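Local coordinates for INSIG protein homolog (Mycobacterium vanbaalenii PYR-1, PDB 4XU6), which binds diacylglycerol as a homotrimeric membrane protein of the INSIG family, at residues T29-Y34 with T92-H97. Residues are numbered along the deposited sequence; the frame is centred on the assembly and turned at random.
Sequences TGTTVY and TTALVH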
loop_
_atom_site.group_PDB
_atom_site.type_symbol
_atom_site.label_atom_id
_atom_site.label_comp_id
_atom_site.label_asym_id
_atom_site.label_seq_id
_atom_site.Cartn_x
_atom_site.Cartn_y
_atom_site.Cartn_z
ATOM N N THR A 29 17.775 1.108 10.934
ATOM C CA THR A 29 18.099 1.027 9.515
ATOM C C THR A 29 19.154 2.055 9.130
ATOM O O THR A 29 19.630 2.058 7.997
ATOM C CB THR A 29 16.869 1.291 8.616
ATOM O OG1 THR A 29 16.313 2.565 8.952
ATOM C CG2 THR A 29 15.819 0.212 8.789
ATOM N N GLY A 30 19.499 2.946 10.056
ATOM C CA GLY A 30 20.479 3.983 9.760
ATOM C C GLY A 30 19.913 5.192 9.027
ATOM O O GLY A 30 20.662 6.000 8.465
ATOM N N THR A 31 18.590 5.321 9.020
ATOM C CA THR A 31 17.954 6.496 8.418
ATOM C C THR A 31 18.365 7.736 9.207
ATOM O O THR A 31 18.628 8.794 8.633
ATOM C CB THR A 31 16.409 6.377 8.434
ATOM O OG1 THR A 31 16.004 5.193 7.732
ATOM C CG2 THR A 31 15.748 7.610 7.787
ATOM N N THR A 32 18.395 7.598 10.532
ATOM C CA THR A 32 18.837 8.675 11.410
ATOM C C THR A 32 19.832 8.118 12.413
ATOM O O THR A 32 19.912 6.895 12.610
ATOM C CB THR A 32 17.671 9.307 12.208
ATOM O OG1 THR A 32 17.005 8.296 12.988
ATOM C CG2 THR A 32 16.660 9.988 11.276
ATOM N N VAL A 33 20.587 9.020 13.040
ATOM C CA VAL A 33 21.534 8.663 14.101
ATOM C C VAL A 33 21.448 9.742 15.165
ATOM O O VAL A 33 21.529 10.922 14.835
ATOM C CB VAL A 33 22.997 8.678 13.589
ATOM C CG1 VAL A 33 23.973 8.341 14.729
ATOM C CG2 VAL A 33 23.188 7.729 12.425
ATOM N N TYR A 34 21.298 9.365 16.434
ATOM C CA TYR A 34 21.291 10.362 17.504
ATOM C C TYR A 34 22.704 10.702 18.000
ATOM O O TYR A 34 23.597 9.853 17.999
ATOM C CB TYR A 34 20.431 9.908 18.680
ATOM C CG TYR A 34 18.943 10.037 18.432
ATOM C CD1 TYR A 34 18.311 11.269 18.537
ATOM C CD2 TYR A 34 18.168 8.926 18.108
ATOM C CE1 TYR A 34 16.957 11.402 18.315
ATOM C CE2 TYR A 34 16.798 9.047 17.882
ATOM C CZ TYR A 34 16.201 10.293 17.992
ATOM O OH TYR A 34 14.847 10.447 17.781
ATOM N N THR A 92 7.944 2.327 6.356
ATOM C CA THR A 92 8.370 2.188 4.961
ATOM C C THR A 92 9.506 3.157 4.644
ATOM O O THR A 92 10.435 2.812 3.910
ATOM C CB THR A 92 7.198 2.412 3.969
ATOM O OG1 THR A 92 6.212 1.389 4.150
ATOM C CG2 THR A 92 7.694 2.373 2.515
ATOM N N THR A 93 9.443 4.366 5.198
ATOM C CA THR A 93 10.517 5.327 4.942
ATOM C C THR A 93 11.842 4.809 5.475
ATOM O O THR A 93 12.881 5.082 4.905
ATOM C CB THR A 93 10.239 6.739 5.508
ATOM O OG1 THR A 93 10.151 6.694 6.936
ATOM C CG2 THR A 93 8.953 7.313 4.919
ATOM N N ALA A 94 11.799 4.041 6.558
ATOM C CA ALA A 94 13.016 3.425 7.083
ATOM C C ALA A 94 13.563 2.388 6.094
ATOM O O ALA A 94 14.776 2.283 5.877
ATOM C CB ALA A 94 12.734 2.783 8.437
ATOM N N LEU A 95 12.663 1.627 5.483
ATOM C CA LEU A 95 13.080 0.590 4.537
ATOM C C LEU A 95 13.649 1.158 3.238
ATOM O O LEU A 95 14.534 0.558 2.644
ATOM C CB LEU A 95 11.910 -0.340 4.206
ATOM C CG LEU A 95 11.255 -1.055 5.388
ATOM C CD1 LEU A 95 10.097 -1.937 4.922
ATOM C CD2 LEU A 95 12.271 -1.869 6.154
ATOM N N VAL A 96 13.141 2.302 2.790
ATOM C CA VAL A 96 13.507 2.788 1.461
ATOM C C VAL A 96 14.388 4.033 1.472
ATOM O O VAL A 96 14.683 4.586 0.417
ATOM C CB VAL A 96 12.244 3.047 0.574
ATOM C CG1 VAL A 96 11.386 1.786 0.485
ATOM C CG2 VAL A 96 11.412 4.229 1.115
ATOM N N HIS A 97 14.821 4.473 2.655
ATOM C CA HIS A 97 15.526 5.757 2.772
ATOM C C HIS A 97 16.795 5.886 1.915
ATOM O O HIS A 97 17.177 7.000 1.553
ATOM C CB HIS A 97 15.895 6.058 4.230
ATOM C CG HIS A 97 17.078 5.279 4.714
ATOM N ND1 HIS A 97 16.964 4.017 5.256
ATOM C CD2 HIS A 97 18.402 5.573 4.717
ATOM C CE1 HIS A 97 18.167 3.569 5.576
ATOM N NE2 HIS A 97 19.055 4.494 5.261
HETATM O O HOH W 1 21.675 3.099 5.683
#
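Thr31 lies against one face of the His97 imidazole, its CA 3.8 Å from the ring centroid and 8° off the ring normal, a CH-pi contact; OG1 of Thr31 sits over the same ring, 2.9 Å from His97 ND1. At the edge, in the ring plane, come the carbonyl carbon of Ala94 and an ordered water. The contact joins a Schellman motif, with Gly30 at positive phi as the chain leaves helix 5-29, to the end of transmembrane helix 76-96. With CG of His97 between the backbone N and the carbonyl carbon (chi1 77°), the ring folds back over its own segment, and ND1 donates to Ala94 O three residues earlier, 2.9 Å and nearly straight at 165°, with the acceptor in the ring plane, which fixes the turn of the imidazole. Thr29 packs beside this bond, its OG1 3.6 Å from the CB of Ala94. That hydroxyl accepts from Thr31 OG1 and is also bonded to the carbonyls of Ser25 and His26, a link back into the preceding helical turn. Beyond the two segments, His151 meets the His97 ring edge-to-face, and Thr31 pairs with His151 through the backbone. The diacylglycerol site is close by: Thr93 OG1 is hydrogen-bonded to the ligand-binding His26 as well as to Tyr90 O. The water bridges the segments, donating to Thr29 O and lying 3.0 Å from His97 NE2.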